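Side-chain contacts in muconate cycloisomerase (Azorhizobium caulinodans, PDB 3MY9), which belongs to the enolase superfamily, pairing an enolase-type N-terminal domain with a barrel domain that holds a magnesium ion: residues 255-258 / 259-263; 300-304 / 305-309. All coordinates share one frame; numbering follows the deposited sequence.

Contact 1: residues 255-258 / 259-263; sequences VDLM and EVVRR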
loop_
_atom_site.group_PDB
_atom_site.type_symbol
_atom_site.label_atom_id
_atom_site.label_comp_id
_atom_site.label_asym_id
_atom_site.label_seq_id
_atom_site.Cartn_x
_atom_site.Cartn_y
_atom_site.Cartn_z
ATOM N N VAL A 255 -2.863 -18.876 -11.896
ATOM C CA VAL A 255 -3.028 -17.435 -11.925
ATOM C C VAL A 255 -4.003 -16.909 -10.851
ATOM O O VAL A 255 -3.705 -15.927 -10.167
ATOM C CB VAL A 255 -3.508 -16.944 -13.307
ATOM C CG1 VAL A 255 -3.737 -15.444 -13.258
ATOM C CG2 VAL A 255 -2.496 -17.309 -14.396
ATOM N N ASP A 256 -5.168 -17.545 -10.716
ATOM C CA ASP A 256 -6.119 -17.136 -9.697
ATOM C C ASP A 256 -5.446 -17.285 -8.322
ATOM O O ASP A 256 -5.610 -16.441 -7.450
ATOM C CB ASP A 256 -7.414 -17.999 -9.701
ATOM C CG ASP A 256 -8.248 -17.843 -10.971
ATOM O OD1 ASP A 256 -8.094 -16.862 -11.717
ATOM O OD2 ASP A 256 -9.102 -18.720 -11.221
ATOM N N LEU A 257 -4.721 -18.368 -8.128
ATOM C CA LEU A 257 -4.159 -18.659 -6.835
ATOM C C LEU A 257 -3.172 -17.569 -6.444
ATOM O O LEU A 257 -3.238 -17.082 -5.329
ATOM C CB LEU A 257 -3.508 -20.040 -6.795
ATOM C CG LEU A 257 -2.832 -20.428 -5.462
ATOM C CD1 LEU A 257 -3.822 -20.406 -4.290
ATOM C CD2 LEU A 257 -2.190 -21.789 -5.609
ATOM N N MET A 258 -2.299 -17.144 -7.353
ATOM C CA MET A 258 -1.379 -16.039 -7.026
ATOM C C MET A 258 -2.102 -14.769 -6.585
ATOM O O MET A 258 -1.634 -14.061 -5.694
ATOM C CB MET A 258 -0.385 -15.721 -8.162
ATOM C CG MET A 258 0.723 -16.796 -8.308
ATOM S SD MET A 258 1.957 -17.060 -6.962
ATOM C CE MET A 258 1.292 -16.300 -5.523
ATOM N N GLU A 259 -3.258 -14.491 -7.185
ATOM C CA GLU A 259 -4.046 -13.327 -6.771
ATOM C C GLU A 259 -4.750 -13.562 -5.424
ATOM O O GLU A 259 -4.856 -12.652 -4.610
ATOM C CB GLU A 259 -5.046 -12.960 -7.847
ATOM C CG GLU A 259 -5.695 -11.609 -7.615
ATOM C CD GLU A 259 -4.706 -10.431 -7.690
ATOM O OE1 GLU A 259 -3.688 -10.480 -8.419
ATOM O OE2 GLU A 259 -4.963 -9.438 -6.992
ATOM N N VAL A 260 -5.232 -14.777 -5.195
ATOM C CA VAL A 260 -5.823 -15.125 -3.929
ATOM C C VAL A 260 -4.765 -14.941 -2.812
ATOM O O VAL A 260 -5.072 -14.389 -1.764
ATOM C CB VAL A 260 -6.408 -16.560 -3.965
ATOM C CG1 VAL A 260 -6.711 -17.116 -2.579
ATOM C CG2 VAL A 260 -7.668 -16.602 -4.877
ATOM N N VAL A 261 -3.539 -15.424 -3.033
ATOM C CA VAL A 261 -2.486 -15.287 -2.038
ATOM C C VAL A 261 -2.190 -13.819 -1.802
ATOM O O VAL A 261 -2.132 -13.381 -0.677
ATOM C CB VAL A 261 -1.205 -16.011 -2.455
ATOM C CG1 VAL A 261 -0.061 -15.737 -1.485
ATOM C CG2 VAL A 261 -1.475 -17.511 -2.597
ATOM N N ARG A 262 -2.042 -13.064 -2.883
ATOM C CA ARG A 262 -1.658 -11.655 -2.813
ATOM C C ARG A 262 -2.673 -10.835 -2.046
ATOM O O ARG A 262 -2.311 -9.879 -1.349
ATOM C CB ARG A 262 -1.565 -11.107 -4.225
ATOM C CG ARG A 262 -1.137 -9.662 -4.323
ATOM C CD ARG A 262 -1.074 -9.196 -5.794
ATOM N NE ARG A 262 -1.029 -7.740 -5.850
ATOM C CZ ARG A 262 -2.083 -6.931 -5.713
ATOM N NH1 ARG A 262 -3.298 -7.424 -5.547
ATOM N NH2 ARG A 262 -1.905 -5.607 -5.761
ATOM N N ARG A 263 -3.952 -11.176 -2.221
ATOM C CA ARG A 263 -5.025 -10.455 -1.557
ATOM C C ARG A 263 -5.391 -11.128 -0.224
ATOM O O ARG A 263 -6.225 -10.607 0.499
ATOM C CB ARG A 263 -6.279 -10.394 -2.445
ATOM C CG ARG A 263 -6.066 -9.770 -3.811
ATOM C CD ARG A 263 -6.231 -8.267 -3.812
ATOM N NE ARG A 263 -7.580 -7.870 -4.221
ATOM C CZ ARG A 263 -8.033 -7.886 -5.469
ATOM N NH1 ARG A 263 -9.271 -7.506 -5.708
ATOM N NH2 ARG A 263 -7.273 -8.306 -6.479
#
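L257 and V261, one helical turn apart, supply the first of two apolar contacts: CD1 of the leucine comes within 4.1 Å of CG2 of the valine, the two side chains running obliquely past each other. M258, three residues before the same valine, meets it with its terminal methyl. The methionine chain bends at chi2 (-65°) and chi3 (17°), which brings CE to 4.0 Å from V261 CB, and the two side chains run alongside, pointing the same way. This apolar side faces helix 279-292: L257 rests on L285 and I288, M258 on I288, and V261 on A292.

Main-chain bonds of the i to i+4 kind tie the turns together. V260 N donates a hydrogen bond to D256 O at 2.8 Å, V261 N donates one to L257 O at 2.8 Å, and R262 N reaches M258 O at 3.0 Å; the bond from E259 N to V255 O is weak. The helix is the connection of a beta-alpha-beta unit between strands 245-247 and 268-270 in the barrel domain of this enolase-superfamily protein.

Charged groups gather around E259. Its OE2 receives R263 NH2 at 2.6 Å, the oxygen lying in the guanidinium plane while the donor meets the carboxylate on its anti side, 29° out of plane. R262 NH1 adds a weak bond to the same oxygen at 3.0 Å, reached by a chain extended from CG to NE. Across a subunit interface, E259 OE1 is bridged by R263 of a second subunit, whose own E259 receives R263 of this chain in return. Elsewhere on the helix, D256 OD2 forms a salt bridge with R228 and accepts a hydrogen bond from F252 N.

Contact 2: residues 300-304 / 305-309; sequences TLWEG and GIALA
L301, on the short strand 300-301, meets L308 at the start of the helix that follows: CD1 of one leucine lies 3.8 Å from CD1 of the other, and the two side chains cross at about a right angle. L308 CD1 also nears L301 CB. The CG of L308 is trans to that residue's own N (chi1 178°), which directs CD1 to L301.

W302 touches the helix at two places. Its CD1 lies 3.9 Å from A307 CB, which sits at the ring edge near the ring plane, and its carbonyl O is 3.5 Å from L308 CB. Over one indole face, toward the rim, lies the backbone N of G304, 3.3 Å above the plane, while NE1 is hydrogen-bonded to E53 OE2, on strand 49-54 of the N-terminal domain.

E303 contributes its backbone, with O at 4.0 Å from L308 CD2.

G304 occupies the N-cap position of helix 305-316. Its O accepts the N-H of L308 at 2.9 Å, with an N-H...O angle of 159° and the donor nearly in line with the carbonyl bond. Strand, turn and helix here form the first part of a beta-alpha-beta unit in the barrel domain, completed by strand 326-327, with which strand 300-301 pairs through backbone bonds of L301 with E326 and Y328.

The chemistry divides the work: L308 packs on L301 and A307 on the edge of W302, apolar contacts beside the single backbone hydrogen bond between the segments, whereas the polar tryptophan N-H is satisfied by a glutamate of the other domain, linking this corner of the barrel to its N-terminal partner.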
loop_
_atom_site.group_PDB
_atom_site.type_symbol
_atom_site.label_atom_id
_atom_site.label_comp_id
_atom_site.label_asym_id
_atom_site.label_seq_id
_atom_site.Cartn_x
_atom_site.Cartn_y
_atom_site.Cartn_z
ATOM N N THR A 300 -14.925 -31.498 -6.076
ATOM C CA THR A 300 -15.956 -32.413 -6.557
ATOM C C THR A 300 -15.398 -33.337 -7.645
ATOM O O THR A 300 -15.208 -32.904 -8.762
ATOM C CB THR A 300 -17.115 -31.607 -7.168
ATOM O OG1 THR A 300 -16.600 -30.770 -8.210
ATOM C CG2 THR A 300 -17.759 -30.717 -6.124
ATOM N N LEU A 301 -15.148 -34.603 -7.313
ATOM C CA LEU A 301 -14.622 -35.559 -8.272
ATOM C C LEU A 301 -15.781 -36.184 -9.045
ATOM O O LEU A 301 -16.788 -36.573 -8.459
ATOM C CB LEU A 301 -13.806 -36.662 -7.578
ATOM C CG LEU A 301 -12.523 -36.266 -6.843
ATOM C CD1 LEU A 301 -11.984 -37.438 -6.021
ATOM C CD2 LEU A 301 -11.477 -35.747 -7.844
ATOM N N TRP A 302 -15.628 -36.267 -10.361
ATOM C CA TRP A 302 -16.598 -36.931 -11.211
ATOM C C TRP A 302 -16.484 -38.437 -10.969
ATOM O O TRP A 302 -15.372 -38.966 -10.900
ATOM C CB TRP A 302 -16.338 -36.570 -12.686
ATOM C CG TRP A 302 -17.106 -37.388 -13.679
ATOM C CD1 TRP A 302 -16.595 -38.100 -14.725
ATOM C CD2 TRP A 302 -18.521 -37.583 -13.715
ATOM N NE1 TRP A 302 -17.601 -38.718 -15.418
ATOM C CE2 TRP A 302 -18.795 -38.425 -14.816
ATOM C CE3 TRP A 302 -19.585 -37.131 -12.924
ATOM C CZ2 TRP A 302 -20.089 -38.828 -15.146
ATOM C CZ3 TRP A 302 -20.867 -37.530 -13.248
ATOM C CH2 TRP A 302 -21.113 -38.373 -14.352
ATOM N N GLU A 303 -17.628 -39.102 -10.828
ATOM C CA GLU A 303 -17.688 -40.517 -10.457
ATOM C C GLU A 303 -17.314 -41.456 -11.613
ATOM O O GLU A 303 -17.056 -42.629 -11.384
ATOM C CB GLU A 303 -19.087 -40.894 -9.894
ATOM C CG GLU A 303 -19.295 -40.540 -8.395
ATOM C CD GLU A 303 -20.779 -40.340 -7.994
ATOM O OE1 GLU A 303 -21.560 -41.327 -7.988
ATOM O OE2 GLU A 303 -21.156 -39.184 -7.667
ATOM N N GLY A 304 -17.300 -40.949 -12.843
ATOM C CA GLY A 304 -16.833 -41.725 -13.975
ATOM C C GLY A 304 -15.473 -42.304 -13.637
ATOM O O GLY A 304 -14.556 -41.579 -13.249
ATOM N N GLY A 305 -15.349 -43.616 -13.787
ATOM C CA GLY A 305 -14.246 -44.352 -13.190
ATOM C C GLY A 305 -12.874 -43.914 -13.647
ATOM O O GLY A 305 -11.923 -43.975 -12.874
ATOM N N ILE A 306 -12.779 -43.472 -14.898
ATOM C CA ILE A 306 -11.503 -43.115 -15.500
ATOM C C ILE A 306 -11.017 -41.783 -14.956
ATOM O O ILE A 306 -9.857 -41.655 -14.567
ATOM C CB ILE A 306 -11.590 -43.065 -17.042
ATOM C CG1 ILE A 306 -12.047 -44.409 -17.593
ATOM C CG2 ILE A 306 -10.228 -42.706 -17.635
ATOM C CD1 ILE A 306 -12.324 -44.403 -19.078
ATOM N N ALA A 307 -11.901 -40.792 -14.921
ATOM C CA ALA A 307 -11.571 -39.485 -14.359
ATOM C C ALA A 307 -11.346 -39.551 -12.843
ATOM O O ALA A 307 -10.528 -38.801 -12.279
ATOM C CB ALA A 307 -12.687 -38.486 -14.672
ATOM N N LEU A 308 -12.103 -40.417 -12.185
ATOM C CA LEU A 308 -11.962 -40.615 -10.753
ATOM C C LEU A 308 -10.631 -41.271 -10.425
ATOM O O LEU A 308 -10.005 -40.925 -9.446
ATOM C CB LEU A 308 -13.092 -41.487 -10.231
ATOM C CG LEU A 308 -13.066 -41.819 -8.742
ATOM C CD1 LEU A 308 -13.021 -40.555 -7.912
ATOM C CD2 LEU A 308 -14.299 -42.645 -8.427
ATOM N N ALA A 309 -10.200 -42.222 -11.237
ATOM C CA ALA A 309 -8.897 -42.880 -11.029
ATOM C C ALA A 309 -7.793 -41.823 -11.119
ATOM O O ALA A 309 -6.894 -41.763 -10.289
ATOM C CB ALA A 309 -8.676 -43.999 -12.073
#

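In the fold
Both contacts belong to beta-alpha-beta units of the barrel domain, yet they occupy different depths of it. The centre of contact 1 is about 20 Å from the chain centre, and the contact is only partly buried; that of contact 2 is about 8 Å from it, and the contact is buried. They are about 27 Å apart, centre to centre, and do not touch. The first stays within a single helix, combining an apolar side with an ionic cluster that another subunit completes. The second joins a strand to the helix after it, relies on apolar packing and an N-terminal helix bond, and is touched by no other protein chain; among its outside polar partners is E53 of the N-terminal domain.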